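Local coordinates for hydrolase family protein (Deinococcus radiodurans R1, PDB 3CNH) that is probably a metal-dependent phosphatase of the haloacid dehalogenase-like hydrolase superfamily, its natural substrate not established, at residues V91-D97 with D186-R191; L98-Y102 with A196-R200; I11-T17 with R118-L124; A161-R167 with M179-C184. All coordinates share one frame; numbering follows the deposited sequence.

Contact 1 (V91-D97 with D186-R191); sequences VLALARD and DAAQLR
V91, L94 and D97 meet A187, L190 and R191 in a helix-helix contact on one face of the parallel sheet of the haloacid dehalogenase (HAD) fold. Helices 89-98 and 187-196 lie side by side here. Over residues 91-97 and 187-191 the helix axes approach to 9.8 Å, with 31° between their N-to-C directions. W9 of strand 6-9 touches both V91 and L190 from the sheet side. The backbones are closest at the start of helix 187-196. There V91 CG2, beside its own backbone N, packs on A187 CB at 3.9 Å. D186 is the N-cap of this helix and forms a capping box with Q189: Q189 N donates to D186 OD1 at 2.9 Å, and D186 N donates to Q189 OE1 at 3.1 Å. L94 uses its two methyls differently. L94 CD2 packs on L190 CD2 at 3.9 Å. L94 CD1 lies over the centre of one face of the R191 guanidinium. R191 was modelled in two conformations, and its guanidinium contacts with L94 and D97 are those of one of them. The R191 chain bends at chi3 (-71°) and slides past L94 toward D97, whose OD1 has its own charge partner in R101. In this conformation R191 NH1 forms a salt bridge with D97 OD2 at 3.1 Å, with the oxygen in the guanidinium plane.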
loop_
_atom_site.group_PDB
_atom_site.type_symbol
_atom_site.label_atom_id
_atom_site.label_comp_id
_atom_site.label_asym_id
_atom_site.label_seq_id
_atom_site.Cartn_x
_atom_site.Cartn_y
_atom_site.Cartn_z
ATOM N N VAL A 91 9.835 -11.200 1.591
ATOM C CA VAL A 91 10.065 -9.739 1.540
ATOM C C VAL A 91 9.874 -9.151 2.937
ATOM O O VAL A 91 10.617 -8.281 3.407
ATOM C CB VAL A 91 9.249 -9.033 0.476
ATOM C CG1 VAL A 91 9.460 -7.542 0.603
ATOM C CG2 VAL A 91 9.672 -9.539 -0.887
ATOM N N LEU A 92 8.863 -9.655 3.617
ATOM C CA LEU A 92 8.632 -9.270 5.028
ATOM C C LEU A 92 9.824 -9.490 5.868
ATOM O O LEU A 92 10.235 -8.649 6.664
ATOM C CB LEU A 92 7.536 -10.088 5.688
ATOM C CG LEU A 92 6.170 -9.496 5.474
ATOM C CD1 LEU A 92 5.084 -10.436 5.912
ATOM C CD2 LEU A 92 6.077 -8.183 6.234
ATOM N N ALA A 93 10.398 -10.671 5.714
ATOM C CA ALA A 93 11.552 -11.045 6.497
ATOM C C ALA A 93 12.724 -10.112 6.220
ATOM O O ALA A 93 13.475 -9.738 7.109
ATOM C CB ALA A 93 11.955 -12.522 6.234
ATOM N N LEU A 94 12.871 -9.741 4.963
ATOM C CA LEU A 94 13.968 -8.838 4.556
ATOM C C LEU A 94 13.782 -7.475 5.225
ATOM O O LEU A 94 14.704 -6.870 5.792
ATOM C CB LEU A 94 13.969 -8.659 3.032
ATOM C CG LEU A 94 14.889 -7.586 2.444
ATOM C CD1 LEU A 94 16.348 -7.807 2.781
ATOM C CD2 LEU A 94 14.687 -7.476 0.906
ATOM N N ALA A 95 12.559 -7.006 5.119
ATOM C CA ALA A 95 12.216 -5.674 5.666
ATOM C C ALA A 95 12.419 -5.677 7.178
ATOM O O ALA A 95 12.971 -4.749 7.754
ATOM C CB ALA A 95 10.808 -5.250 5.298
ATOM N N ARG A 96 12.002 -6.761 7.820
ATOM C CA ARG A 96 12.160 -6.868 9.286
ATOM C C ARG A 96 13.627 -6.802 9.671
ATOM O O ARG A 96 14.018 -6.211 10.683
ATOM C CB ARG A 96 11.477 -8.155 9.847
ATOM C CG ARG A 96 9.943 -8.079 9.853
ATOM C CD ARG A 96 9.160 -9.395 10.258
ATOM N NE ARG A 96 7.704 -9.133 10.269
ATOM C CZ ARG A 96 6.736 -10.041 10.175
ATOM N NH1 ARG A 96 7.013 -11.316 9.965
ATOM N NH2 ARG A 96 5.457 -9.651 10.209
ATOM N N ASP A 97 14.460 -7.430 8.856
ATOM C CA ASP A 97 15.894 -7.460 9.107
ATOM C C ASP A 97 16.484 -6.063 8.959
ATOM O O ASP A 97 17.167 -5.542 9.826
ATOM C CB ASP A 97 16.552 -8.408 8.095
ATOM C CG ASP A 97 18.033 -8.518 8.258
ATOM O OD1 ASP A 97 18.537 -8.338 9.380
ATOM O OD2 ASP A 97 18.696 -8.816 7.245
ATOM N N ASP A 186 11.413 -9.781 -6.343
ATOM C CA ASP A 186 11.483 -10.790 -5.277
ATOM C C ASP A 186 12.503 -10.420 -4.224
ATOM O O ASP A 186 13.312 -9.519 -4.407
ATOM C CB ASP A 186 11.710 -12.202 -5.805
ATOM C CG ASP A 186 13.002 -12.356 -6.585
ATOM O OD1 ASP A 186 14.103 -12.209 -6.020
ATOM O OD2 ASP A 186 12.914 -12.691 -7.788
ATOM N N ALA A 187 12.436 -11.142 -3.117
ATOM C CA ALA A 187 13.247 -10.809 -1.951
ATOM C C ALA A 187 14.743 -10.827 -2.269
ATOM O O ALA A 187 15.482 -9.965 -1.831
ATOM C CB ALA A 187 12.933 -11.758 -0.760
ATOM N N ALA A 188 15.191 -11.835 -3.011
ATOM C CA ALA A 188 16.616 -11.963 -3.297
ATOM C C ALA A 188 17.113 -10.826 -4.167
ATOM O O ALA A 188 18.188 -10.272 -3.951
ATOM C CB ALA A 188 16.971 -13.337 -3.926
ATOM N N GLN A 189 16.314 -10.532 -5.169
ATOM C CA GLN A 189 16.624 -9.451 -6.103
ATOM C C GLN A 189 16.634 -8.093 -5.367
ATOM O O GLN A 189 17.555 -7.276 -5.504
ATOM C CB GLN A 189 15.645 -9.461 -7.289
ATOM C CG GLN A 189 15.550 -8.159 -8.061
ATOM C CD GLN A 189 14.499 -7.197 -7.511
ATOM O OE1 GLN A 189 13.492 -7.623 -6.935
ATOM N NE2 GLN A 189 14.683 -5.897 -7.756
ATOM N N LEU A 190 15.637 -7.903 -4.523
ATOM C CA LEU A 190 15.511 -6.634 -3.807
ATOM C C LEU A 190 16.697 -6.453 -2.877
ATOM O O LEU A 190 17.298 -5.386 -2.794
ATOM C CB LEU A 190 14.204 -6.569 -3.016
ATOM C CG LEU A 190 13.911 -5.273 -2.255
ATOM C CD1 LEU A 190 13.934 -4.014 -3.142
ATOM C CD2 LEU A 190 12.522 -5.352 -1.558
ATOM N N ARG A 191 17.075 -7.539 -2.208
ATOM C CA ARG A 191 18.194 -7.491 -1.262
ATOM C C ARG A 191 19.473 -7.105 -1.991
ATOM O O ARG A 191 20.230 -6.252 -1.515
ATOM C CB ARG A 191 18.412 -8.802 -0.473
ATOM C CG ARG A 191 19.476 -8.663 0.645
ATOM C CD ARG A 191 19.753 -9.957 1.460
ATOM N NE ARG A 191 18.664 -10.375 2.360
ATOM C CZ ARG A 191 18.541 -10.011 3.645
ATOM N NH1 ARG A 191 19.399 -9.170 4.196
ATOM N NH2 ARG A 191 17.527 -10.463 4.384
#

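Contact 2 (L98-Y102 with A196-R200)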
loop_
_atom_site.group_PDB
_atom_site.type_symbol
_atom_site.label_atom_id
_atom_site.label_comp_id
_atom_site.label_asym_id
_atom_site.label_seq_id
_atom_site.Cartn_x
_atom_site.Cartn_y
_atom_site.Cartn_z
ATOM N N LEU A 98 16.184 -5.463 7.823
ATOM C CA LEU A 98 16.729 -4.136 7.484
ATOM C C LEU A 98 16.266 -3.062 8.473
ATOM O O LEU A 98 16.969 -2.091 8.748
ATOM C CB LEU A 98 16.337 -3.706 6.055
ATOM C CG LEU A 98 17.025 -4.413 4.896
ATOM C CD1 LEU A 98 16.370 -3.990 3.525
ATOM C CD2 LEU A 98 18.527 -4.110 4.937
ATOM N N GLY A 99 15.080 -3.274 9.021
ATOM C CA GLY A 99 14.503 -2.309 9.955
ATOM C C GLY A 99 15.326 -2.174 11.228
ATOM O O GLY A 99 15.149 -1.240 12.004
ATOM N N GLN A 100 16.226 -3.127 11.453
ATOM C CA GLN A 100 17.090 -3.079 12.626
ATOM C C GLN A 100 18.208 -2.073 12.444
ATOM O O GLN A 100 18.878 -1.667 13.406
ATOM C CB GLN A 100 17.737 -4.441 12.869
ATOM C CG GLN A 100 16.796 -5.544 13.178
ATOM C CD GLN A 100 17.552 -6.846 13.269
ATOM O OE1 GLN A 100 17.905 -7.454 12.252
ATOM N NE2 GLN A 100 17.816 -7.277 14.483
ATOM N N ARG A 101 18.424 -1.688 11.195
ATOM C CA ARG A 101 19.590 -0.851 10.858
ATOM C C ARG A 101 19.291 0.443 10.140
ATOM O O ARG A 101 20.167 1.301 10.005
ATOM C CB ARG A 101 20.580 -1.677 10.023
ATOM C CG ARG A 101 21.200 -2.878 10.782
ATOM C CD ARG A 101 22.198 -3.681 9.941
ATOM N NE ARG A 101 21.624 -4.405 8.809
ATOM C CZ ARG A 101 20.825 -5.468 8.909
ATOM N NH1 ARG A 101 20.497 -5.951 10.093
ATOM N NH2 ARG A 101 20.361 -6.065 7.822
ATOM N N TYR A 102 18.056 0.552 9.665
ATOM C CA TYR A 102 17.627 1.721 8.907
ATOM C C TYR A 102 16.320 2.243 9.354
ATOM O O TYR A 102 15.434 1.498 9.801
ATOM C CB TYR A 102 17.517 1.381 7.387
ATOM C CG TYR A 102 18.844 1.007 6.782
ATOM C CD1 TYR A 102 19.308 -0.288 6.850
ATOM C CD2 TYR A 102 19.660 1.958 6.196
ATOM C CE1 TYR A 102 20.537 -0.632 6.362
ATOM C CE2 TYR A 102 20.905 1.610 5.712
ATOM C CZ TYR A 102 21.338 0.319 5.792
ATOM O OH TYR A 102 22.594 -0.078 5.332
ATOM N N ALA A 196 23.484 -2.860 -3.388
ATOM C CA ALA A 196 24.251 -2.090 -4.391
ATOM C C ALA A 196 24.228 -0.599 -4.062
ATOM O O ALA A 196 25.123 0.146 -4.454
ATOM C CB ALA A 196 23.779 -2.355 -5.824
ATOM N N LEU A 197 23.230 -0.192 -3.292
ATOM C CA LEU A 197 23.093 1.195 -2.868
ATOM C C LEU A 197 23.677 1.424 -1.493
ATOM O O LEU A 197 23.592 2.517 -0.946
ATOM C CB LEU A 197 21.631 1.628 -2.830
ATOM C CG LEU A 197 20.886 1.685 -4.154
ATOM C CD1 LEU A 197 19.412 2.077 -3.955
ATOM C CD2 LEU A 197 21.574 2.715 -5.060
ATOM N N GLY A 198 24.248 0.371 -0.940
ATOM C CA GLY A 198 24.884 0.447 0.367
ATOM C C GLY A 198 23.966 0.123 1.530
ATOM O O GLY A 198 24.331 0.261 2.692
ATOM N N VAL A 199 22.765 -0.299 1.190
ATOM C CA VAL A 199 21.754 -0.687 2.188
ATOM C C VAL A 199 21.857 -2.182 2.412
ATOM O O VAL A 199 21.409 -2.980 1.612
ATOM C CB VAL A 199 20.339 -0.284 1.767
ATOM C CG1 VAL A 199 19.261 -0.817 2.729
ATOM C CG2 VAL A 199 20.246 1.231 1.609
ATOM N N ARG A 200 22.409 -2.536 3.561
ATOM C CA ARG A 200 22.672 -3.935 3.900
ATOM C C ARG A 200 22.138 -4.325 5.276
ATOM O O ARG A 200 21.709 -5.473 5.460
ATOM C CB ARG A 200 24.188 -4.167 3.865
ATOM C CG ARG A 200 24.858 -3.571 2.627
ATOM C CD ARG A 200 26.337 -3.907 2.564
ATOM N NE ARG A 200 26.996 -3.260 1.431
ATOM C CZ ARG A 200 27.507 -2.039 1.487
ATOM N NH1 ARG A 200 28.095 -1.511 0.423
ATOM N NH2 ARG A 200 27.432 -1.345 2.618
ATOM O OXT ARG A 200 22.182 -3.529 6.225
HETATM O O HOH W 1 24.262 -1.949 7.148
#
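R101 grips the C-terminal carboxylate of R200 side-on, with one nitrogen to each oxygen. R101 NE donates to R200 OXT at 2.8 Å, almost straight (178°) and in the guanidinium plane, as part of a salt bridge. R101 NH2 donates to R200 O at 2.8 Å, on a lone pair in the carbonyl plane. A bend at chi3 (-67°) turns the guanidinium edge to the carboxylate. Two bonds at the Y102 hydroxyl add to this. R200 N donates to Y102 OH at 3.0 Å, and water 1 bridges Y102 OH and R200 OXT, donating to OXT at 2.8 Å. R200 was modelled in two conformations, and the bonds described are those of one. The contact ties the loop between helix 89-98 and strand 103-108 of the HAD fold to the tail that follows helix 187-196. G198, with positive phi (91°), closes that helix in a Schellman motif. The rest is apolar packing. V199 CG1 stands over one face of the Y102 ring in a CH-pi contact, 3.9 Å from its centroid. L98 CD2 meets V199 CG1 at 4.0 Å. L7 of strand 6-9 touches both Y102 and V199, and L194 touches L98 and V199.

Contact 3 (I11-T17 with R118-L124). With NA (sodium ion), chain C; PO4 (phosphate ion), chain D.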
loop_
_atom_site.group_PDB
_atom_site.type_symbol
_atom_site.label_atom_id
_atom_site.label_comp_id
_atom_site.label_asym_id
_atom_site.label_seq_id
_atom_site.Cartn_x
_atom_site.Cartn_y
_atom_site.Cartn_z
ATOM N N ILE A 11 3.394 -1.201 0.408
ATOM C CA ILE A 11 2.945 -2.360 1.210
ATOM C C ILE A 11 2.363 -3.439 0.294
ATOM O O ILE A 11 2.894 -4.526 0.167
ATOM C CB ILE A 11 2.007 -1.983 2.327
ATOM C CG1 ILE A 11 2.709 -0.975 3.260
ATOM C CG2 ILE A 11 1.555 -3.229 3.124
ATOM C CD1 ILE A 11 1.863 -0.494 4.440
ATOM N N GLY A 12 1.289 -3.095 -0.391
ATOM C CA GLY A 12 0.646 -4.057 -1.317
ATOM C C GLY A 12 1.530 -4.471 -2.481
ATOM O O GLY A 12 2.015 -3.623 -3.224
ATOM N N GLY A 13 1.697 -5.769 -2.638
ATOM C CA GLY A 13 2.528 -6.364 -3.675
ATOM C C GLY A 13 4.001 -6.435 -3.346
ATOM O O GLY A 13 4.811 -6.912 -4.154
ATOM N N VAL A 14 4.325 -5.979 -2.144
ATOM C CA VAL A 14 5.713 -5.964 -1.663
ATOM C C VAL A 14 5.808 -6.703 -0.330
ATOM O O VAL A 14 6.292 -7.850 -0.254
ATOM C CB VAL A 14 6.255 -4.528 -1.593
ATOM C CG1 VAL A 14 7.664 -4.454 -1.018
ATOM C CG2 VAL A 14 6.265 -3.888 -2.999
ATOM N N LEU A 15 5.287 -6.061 0.705
ATOM C CA LEU A 15 5.299 -6.641 2.062
ATOM C C LEU A 15 4.157 -7.631 2.283
ATOM O O LEU A 15 4.277 -8.647 2.965
ATOM C CB LEU A 15 5.211 -5.531 3.108
ATOM C CG LEU A 15 6.432 -4.599 3.156
ATOM C CD1 LEU A 15 6.149 -3.381 4.042
ATOM C CD2 LEU A 15 7.676 -5.372 3.600
ATOM N N LEU A 16 3.036 -7.281 1.700
ATOM C CA LEU A 16 1.802 -8.076 1.762
ATOM C C LEU A 16 1.211 -8.166 0.385
ATOM O O LEU A 16 1.645 -7.490 -0.544
ATOM C CB LEU A 16 0.767 -7.396 2.675
ATOM C CG LEU A 16 1.163 -7.007 4.124
ATOM C CD1 LEU A 16 0.014 -6.227 4.804
ATOM C CD2 LEU A 16 1.594 -8.214 4.941
ATOM N N THR A 17 0.201 -9.006 0.273
ATOM C CA THR A 17 -0.589 -9.043 -0.958
ATOM C C THR A 17 -1.303 -7.694 -1.068
ATOM O O THR A 17 -1.351 -6.914 -0.128
ATOM C CB THR A 17 -1.670 -10.153 -0.920
ATOM O OG1 THR A 17 -2.495 -9.970 0.240
ATOM C CG2 THR A 17 -1.032 -11.513 -0.903
ATOM N N ARG A 118 -4.185 -4.119 8.301
ATOM C CA ARG A 118 -2.966 -4.754 7.746
ATOM C C ARG A 118 -1.773 -4.484 8.655
ATOM O O ARG A 118 -0.989 -5.365 8.972
ATOM C CB ARG A 118 -2.721 -4.267 6.306
ATOM C CG ARG A 118 -3.684 -4.964 5.324
ATOM C CD ARG A 118 -3.970 -4.155 4.075
ATOM N NE ARG A 118 -2.818 -3.905 3.208
ATOM C CZ ARG A 118 -2.439 -4.698 2.214
ATOM N NH1 ARG A 118 -2.997 -5.884 2.030
ATOM N NH2 ARG A 118 -1.411 -4.319 1.454
ATOM N N ILE A 119 -1.707 -3.254 9.126
ATOM C CA ILE A 119 -0.582 -2.844 9.981
ATOM C C ILE A 119 -0.594 -3.627 11.268
ATOM O O ILE A 119 0.432 -4.183 11.713
ATOM C CB ILE A 119 -0.623 -1.314 10.243
ATOM C CG1 ILE A 119 -0.295 -0.572 8.949
ATOM C CG2 ILE A 119 0.348 -0.895 11.343
ATOM C CD1 ILE A 119 -0.725 0.887 8.972
ATOM N N ARG A 120 -1.763 -3.733 11.879
ATOM C CA ARG A 120 -1.851 -4.402 13.188
ATOM C C ARG A 120 -1.688 -5.904 13.032
ATOM O O ARG A 120 -0.987 -6.555 13.811
ATOM C CB ARG A 120 -3.172 -4.109 13.919
ATOM C CG ARG A 120 -4.282 -5.116 13.656
ATOM C CD ARG A 120 -5.455 -4.935 14.632
ATOM N NE ARG A 120 -6.202 -3.761 14.263
ATOM C CZ ARG A 120 -7.305 -3.783 13.533
ATOM N NH1 ARG A 120 -7.887 -2.657 13.205
ATOM N NH2 ARG A 120 -7.820 -4.931 13.130
ATOM N N THR A 121 -2.335 -6.454 12.025
ATOM C CA THR A 121 -2.319 -7.924 11.844
ATOM C C THR A 121 -0.937 -8.479 11.551
ATOM O O THR A 121 -0.547 -9.561 12.042
ATOM C CB THR A 121 -3.344 -8.351 10.744
ATOM O OG1 THR A 121 -4.643 -7.882 11.131
ATOM C CG2 THR A 121 -3.343 -9.852 10.523
ATOM N N PHE A 122 -0.158 -7.720 10.797
ATOM C CA PHE A 122 1.159 -8.185 10.347
ATOM C C PHE A 122 2.332 -7.506 11.037
ATOM O O PHE A 122 3.479 -7.696 10.664
ATOM C CB PHE A 122 1.254 -8.156 8.832
ATOM C CG PHE A 122 0.225 -9.017 8.189
ATOM C CD1 PHE A 122 0.360 -10.380 8.186
ATOM C CD2 PHE A 122 -0.917 -8.463 7.646
ATOM C CE1 PHE A 122 -0.631 -11.199 7.633
ATOM C CE2 PHE A 122 -1.931 -9.263 7.086
ATOM C CZ PHE A 122 -1.769 -10.643 7.070
ATOM N N GLY A 123 2.007 -6.725 12.053
ATOM C CA GLY A 123 3.048 -6.039 12.853
ATOM C C GLY A 123 3.984 -5.135 12.070
ATOM O O GLY A 123 5.202 -5.078 12.337
ATOM N N LEU A 124 3.413 -4.426 11.107
ATOM C CA LEU A 124 4.220 -3.602 10.197
ATOM C C LEU A 124 4.954 -2.474 10.939
ATOM O O LEU A 124 6.013 -2.020 10.546
ATOM C CB LEU A 124 3.413 -3.068 9.020
ATOM C CG LEU A 124 2.707 -4.141 8.167
ATOM C CD1 LEU A 124 1.950 -3.484 6.990
ATOM C CD2 LEU A 124 3.686 -5.232 7.684
HETATM NA NA NA C . 2.169 -2.095 -4.913
HETATM P P PO4 D . 0.048 -0.010 -2.066
HETATM O O1 PO4 D . 0.469 1.350 -2.388
HETATM O O2 PO4 D . 0.620 -0.984 -3.104
HETATM O O3 PO4 D . 0.264 -0.466 -0.615
HETATM O O4 PO4 D . -1.452 -0.206 -2.285
HETATM O O HOH W 2 0.448 -3.363 -5.857
HETATM O O HOH W 3 2.163 -0.267 -6.230
#
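R118 grips the backbone of T17 end-on, with two nitrogens on one oxygen. R118 NH1 donates to T17 O at 2.9 Å and R118 NH2 donates to T17 O at 3.0 Å. The oxygen lies in the guanidinium plane. A bend at chi3 (64°) turns the end of the R118 chain to this carbonyl. L16 CD1 lies over the centre of one guanidinium face and also packs on R118 CB at 3.7 Å. L16 uses its other methyl on F122: L16 CD2 stands over a face of the F122 ring in a CH-pi contact, 3.9 Å from the centroid. T121 CG2 lies on the opposite face of that ring. I11 and L124 meet tip to tip, I11 CD1 to L124 CD1 at 3.9 Å. I11 CG2 lies beside R118 NH2. Residues 11-17 belong to the loop after strand 6-9, which in the HAD fold carries the first sequence motif. I11 O accepts from V14 N, L15 N and L16 N, a wide helical turn consistent with the HAD squiggle. The same loop forms the ion site. G12 O binds the sodium ion at 2.3 Å. G12 N donates to phosphate O3 at 2.8 Å. Phosphate O2, waters 2 and 3, D10 and D166 complete the metal shell. The phosphate probably came from the crystallisation liquor, and N109 and K141 also bond it. Farther out, S85 bonds R118 NH1, and T17 OG1 bonds the backbone N of Q86. G123 has positive phi in a Schellman motif after helix 112-122 and leads the chain to L124.

Contact 4 (A161-R167 with M179-C184); sequences AVMVDDR and MHAVQC. With NA (sodium ion), chain C.
D166 O takes two bonds, one from the Q183 side chain and one from water 4. Q183 NE2 donates to D166 O at 3.1 Å, from above the carbonyl plane, at the end of a chain extended beyond CG. Water 4 donates to D166 O at 2.7 Å and also to C184 O, so it bridges the two backbones just past the strands. Before this point the strands pair in parallel. M163 N donates to H180 O at 2.9 Å, V182 N to M163 O at 2.8 Å and C184 N to D165 O at 2.9 Å. D165 N to V182 O is weak. On one sheet face V164 CG1 packs on C184 CB at 3.9 Å. On the other, M179 CE lies against both A161 CB and M163 CB; M163 and M179 are selenomethionines. D166 CG sits between its backbone N and carbonyl carbon (chi1 62°), and D166 OD1 binds the sodium ion at 2.3 Å. D165 OD1 accepts from R167 N at 2.8 Å, an Asx turn. D165 OD2 pairs with K141. Strand 161-165, helix 168-176 and strand 180-183 form a beta-alpha-beta unit. D165 and D166 at the strand end match the acidic pair of HAD motif IV; D166 binds the ion directly and D165 through water 3.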
loop_
_atom_site.group_PDB
_atom_site.type_symbol
_atom_site.label_atom_id
_atom_site.label_comp_id
_atom_site.label_asym_id
_atom_site.label_seq_id
_atom_site.Cartn_x
_atom_site.Cartn_y
_atom_site.Cartn_z
ATOM N N ALA A 161 17.292 8.917 -0.055
ATOM C CA ALA A 161 16.140 8.024 0.098
ATOM C C ALA A 161 16.020 7.005 -1.012
ATOM O O ALA A 161 16.419 7.236 -2.151
ATOM C CB ALA A 161 14.836 8.853 0.128
ATOM N N VAL A 162 15.455 5.863 -0.638
ATOM C CA VAL A 162 15.124 4.815 -1.610
ATOM C C VAL A 162 13.672 4.399 -1.451
ATOM O O VAL A 162 13.236 4.108 -0.352
ATOM C CB VAL A 162 15.978 3.542 -1.445
ATOM C CG1 VAL A 162 15.704 2.557 -2.589
ATOM C CG2 VAL A 162 17.477 3.880 -1.395
HETATM N N MSE A 163 12.960 4.402 -2.573
HETATM C CA MSE A 163 11.587 3.908 -2.705
HETATM C C MSE A 163 11.588 2.482 -3.252
HETATM O O MSE A 163 12.284 2.164 -4.229
HETATM C CB MSE A 163 10.791 4.774 -3.691
HETATM C CG MSE A 163 9.382 4.302 -3.984
HETATM SE SE MSE A 163 8.263 4.686 -2.435
HETATM C CE MSE A 163 6.761 3.420 -2.846
ATOM N N VAL A 164 10.804 1.626 -2.590
ATOM C CA VAL A 164 10.617 0.241 -2.993
ATOM C C VAL A 164 9.141 0.037 -3.359
ATOM O O VAL A 164 8.255 0.202 -2.512
ATOM C CB VAL A 164 10.987 -0.743 -1.870
ATOM C CG1 VAL A 164 10.722 -2.177 -2.316
ATOM C CG2 VAL A 164 12.491 -0.549 -1.390
ATOM N N ASP A 165 8.897 -0.319 -4.608
ATOM C CA ASP A 165 7.497 -0.483 -5.119
ATOM C C ASP A 165 7.489 -1.589 -6.135
ATOM O O ASP A 165 8.486 -1.836 -6.779
ATOM C CB ASP A 165 7.003 0.820 -5.738
ATOM C CG ASP A 165 5.473 0.907 -5.835
ATOM O OD1 ASP A 165 4.862 0.253 -6.739
ATOM O OD2 ASP A 165 4.913 1.702 -5.048
ATOM N N ASP A 166 6.342 -2.234 -6.331
ATOM C CA ASP A 166 6.300 -3.311 -7.334
ATOM C C ASP A 166 5.941 -2.833 -8.709
ATOM O O ASP A 166 6.055 -3.588 -9.659
ATOM C CB ASP A 166 5.415 -4.510 -6.967
ATOM C CG ASP A 166 3.982 -4.177 -6.799
ATOM O OD1 ASP A 166 3.670 -3.050 -6.385
ATOM O OD2 ASP A 166 3.163 -5.079 -7.008
ATOM N N ARG A 167 5.493 -1.580 -8.797
ATOM C CA ARG A 167 5.083 -1.011 -10.088
ATOM C C ARG A 167 6.141 -0.061 -10.647
ATOM O O ARG A 167 6.515 0.912 -10.002
ATOM C CB ARG A 167 3.744 -0.268 -9.944
ATOM C CG ARG A 167 2.633 -1.143 -9.408
ATOM C CD ARG A 167 1.302 -0.380 -9.291
ATOM N NE ARG A 167 0.342 -1.036 -8.393
ATOM C CZ ARG A 167 -0.737 -1.686 -8.810
ATOM N NH1 ARG A 167 -1.020 -1.736 -10.096
ATOM N NH2 ARG A 167 -1.542 -2.256 -7.928
HETATM N N MSE A 179 14.621 10.716 -6.012
HETATM C CA MSE A 179 14.840 9.578 -5.104
HETATM C C MSE A 179 15.503 8.419 -5.825
HETATM O O MSE A 179 15.409 8.287 -7.048
HETATM C CB MSE A 179 13.505 9.039 -4.522
HETATM C CG MSE A 179 12.794 10.016 -3.619
HETATM SE SE MSE A 179 11.070 9.331 -3.175
HETATM C CE MSE A 179 11.498 8.120 -1.834
ATOM N N HIS A 180 16.209 7.600 -5.054
ATOM C CA HIS A 180 16.572 6.300 -5.572
ATOM C C HIS A 180 15.323 5.446 -5.492
ATOM O O HIS A 180 14.405 5.715 -4.729
ATOM C CB HIS A 180 17.657 5.660 -4.747
ATOM C CG HIS A 180 18.938 6.415 -4.793
ATOM N ND1 HIS A 180 19.767 6.387 -5.893
ATOM C CD2 HIS A 180 19.534 7.225 -3.883
ATOM C CE1 HIS A 180 20.823 7.151 -5.659
ATOM N NE2 HIS A 180 20.701 7.680 -4.454
ATOM N N ALA A 181 15.277 4.416 -6.322
ATOM C CA ALA A 181 14.135 3.504 -6.306
ATOM C C ALA A 181 14.541 2.160 -6.874
ATOM O O ALA A 181 15.440 2.058 -7.707
ATOM C CB ALA A 181 12.943 4.088 -7.098
ATOM N N VAL A 182 13.936 1.139 -6.307
ATOM C CA VAL A 182 14.078 -0.237 -6.780
ATOM C C VAL A 182 12.722 -0.883 -6.949
ATOM O O VAL A 182 11.889 -0.788 -6.056
ATOM C CB VAL A 182 14.841 -1.110 -5.774
ATOM C CG1 VAL A 182 14.979 -2.525 -6.330
ATOM C CG2 VAL A 182 16.246 -0.501 -5.500
ATOM N N GLN A 183 12.509 -1.507 -8.096
ATOM C CA GLN A 183 11.291 -2.264 -8.345
ATOM C C GLN A 183 11.378 -3.626 -7.675
ATOM O O GLN A 183 12.275 -4.396 -7.941
ATOM C CB GLN A 183 11.038 -2.471 -9.824
ATOM C CG GLN A 183 9.641 -2.988 -10.101
ATOM C CD GLN A 183 9.341 -3.127 -11.575
ATOM O OE1 GLN A 183 10.177 -2.792 -12.416
ATOM N NE2 GLN A 183 8.135 -3.598 -11.909
ATOM N N CYS A 184 10.446 -3.910 -6.789
ATOM C CA CYS A 184 10.441 -5.179 -6.055
ATOM C C CYS A 184 9.846 -6.295 -6.899
ATOM O O CYS A 184 8.666 -6.218 -7.304
ATOM C CB CYS A 184 9.639 -5.053 -4.761
ATOM S SG CYS A 184 9.596 -6.609 -3.805
HETATM NA NA NA C . 2.169 -2.095 -4.913
HETATM O O HOH W 3 2.163 -0.267 -6.230
HETATM O O HOH W 4 7.458 -5.910 -9.648
HETATM O O HOH W 2 0.448 -3.363 -5.857
#

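Contact 4 is the most buried and joins two sheet strands by backbone bonds. Contacts 1 to 3 are partly buried and depend more on side chains, with backbone or terminal acceptors in contacts 2 and 3. Contact 1 joins helices 89-98 and 187-196; contact 2 joins the loops that follow them. The first is leucine packing edged by a salt bridge, the second a charged grip on the chain end near the surface. L190 of contact 1 packs on V164 and V182 of contact 4, so helix 187-196 covers that sheet face. Contacts 3 and 4 share the sodium ion and waters 2 and 3, and bring G12 and D166 to it. Contact 3 touches contact 1 through V14, L15 and F122.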